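Local coordinates for protein putative tetR family transcriptional regulator (Streptomyces coelicolor A3, PDB 2Q24) that probably binds DNA as a TetR-family transcriptional regulator through an N-terminal helix-turn-helix and pairs into a dimer unusual for that family, at the interface of chains A and B. Sequence-based numbering; all coordinates share one arbitrary frame. Chains: chain A/B, Putative tetR family transcriptional regulator.

The interface of chains A and B. Residues chain A 67, 71, 74-75, 128; chain B 124, 127-128, 131.
A:Leu128 and B:Leu128, equivalent residues of the two copies, meet at the apolar centre of this two-fold dimer interface, their side chains crossing at about a right angle with CD1 of one 3.9 Å from CD1 of the other. The second methyl of B:Leu128, CD2, turns toward helix 58-75 of chain A and lies 3.8 Å from A:Ala71 CB. That same methyl of A:Ala71 also packs against the B:Asp124 side chain, its CB 3.3 Å from CB of the aspartate, and the small side chain probably lets the helix lie close to the start of helix 125-142 of chain B. Further along, at the end of helix 58-75, A:Asp75 lays its carboxylate alongside helix 125-142 of chain B. With CG anti to the carbonyl carbon (chi1 -65°), the group reaches B:Ser131, where OD1 comes 3.3 Å from CB, while OD2 faces the backbone around B:Gln127 and B:Leu128. Replacing A:Asp75 by an alanine removes the carboxylate and would probably leave a gap beside B:Ser131 CB and B:Leu128 CD2, weakening the fit at this end. At another part of the rim a water links the chains, bridging the guanidinium of A:Arg67 to the backbone of B:Asp124: it lies 3.0 Å from A:Arg67 NE and 3.0 Å from B:Asp124 N.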
# COMPACT_ATOMS: atom_id res chain seq x y z
N ARG A 67 1.75 -8.56 -3.35
CA ARG A 67 1.43 -7.39 -2.53
C ARG A 67 2.54 -7.10 -1.52
O ARG A 67 2.84 -5.94 -1.23
CB ARG A 67 0.10 -7.66 -1.78
CG ARG A 67 -1.06 -7.56 -2.80
CD ARG A 67 -2.44 -7.93 -2.18
NE ARG A 67 -2.94 -6.96 -1.19
CZ ARG A 67 -4.12 -7.06 -0.56
NH1 ARG A 67 -4.90 -8.13 -0.75
NH2 ARG A 67 -4.49 -6.13 0.31
N ALA A 71 4.61 -3.72 -0.99
CA ALA A 71 4.66 -3.02 0.29
C ALA A 71 6.07 -2.86 0.83
O ALA A 71 6.40 -1.78 1.33
CB ALA A 71 3.74 -3.71 1.34
N CYS A 74 7.60 0.06 -1.17
CA CYS A 74 7.07 1.38 -0.79
C CYS A 74 7.48 1.81 0.61
O CYS A 74 7.86 2.97 0.87
CB CYS A 74 5.51 1.46 -0.92
SG CYS A 74 4.98 1.18 -2.60
N ASP A 75 7.47 0.85 1.53
CA ASP A 75 7.71 1.12 2.93
C ASP A 75 9.18 1.27 3.25
O ASP A 75 9.51 1.63 4.35
CB ASP A 75 7.11 -0.01 3.80
CG ASP A 75 5.58 -0.08 3.70
OD1 ASP A 75 4.99 0.85 3.15
OD2 ASP A 75 5.02 -1.11 4.13
N LEU A 128 0.48 3.17 -5.27
CA LEU A 128 1.29 3.10 -4.06
C LEU A 128 2.76 3.37 -4.40
O LEU A 128 3.43 4.10 -3.71
CB LEU A 128 1.18 1.69 -3.39
CG LEU A 128 -0.17 1.40 -2.70
CD1 LEU A 128 -0.28 -0.12 -2.39
CD2 LEU A 128 -0.30 2.26 -1.43
N ASP B 124 -0.84 -6.41 3.03
CA ASP B 124 0.15 -5.66 3.83
C ASP B 124 -0.42 -4.32 4.26
O ASP B 124 0.35 -3.38 4.48
CB ASP B 124 1.46 -5.49 3.02
CG ASP B 124 2.41 -6.76 3.16
OD1 ASP B 124 3.50 -6.67 3.75
OD2 ASP B 124 2.03 -7.84 2.74
N GLN B 127 1.06 -2.65 7.39
CA GLN B 127 2.44 -2.18 7.17
C GLN B 127 2.45 -0.89 6.35
O GLN B 127 3.22 0.04 6.63
CB GLN B 127 3.25 -3.27 6.44
CG GLN B 127 3.31 -4.62 7.19
CD GLN B 127 2.23 -5.65 6.79
OE1 GLN B 127 1.02 -5.45 6.96
NE2 GLN B 127 2.70 -6.80 6.29
N LEU B 128 1.65 -0.84 5.29
CA LEU B 128 1.60 0.36 4.43
C LEU B 128 1.16 1.58 5.26
O LEU B 128 1.75 2.68 5.18
CB LEU B 128 0.60 0.13 3.28
CG LEU B 128 0.99 -0.88 2.19
CD1 LEU B 128 -0.26 -1.20 1.32
CD2 LEU B 128 2.08 -0.28 1.33
N SER B 131 3.67 2.72 7.76
CA SER B 131 4.76 3.44 7.13
C SER B 131 4.38 4.86 6.79
O SER B 131 5.20 5.76 6.88
CB SER B 131 5.24 2.69 5.88
OG SER B 131 6.44 3.25 5.37
O HOH W 1 -1.36 -4.95 0.45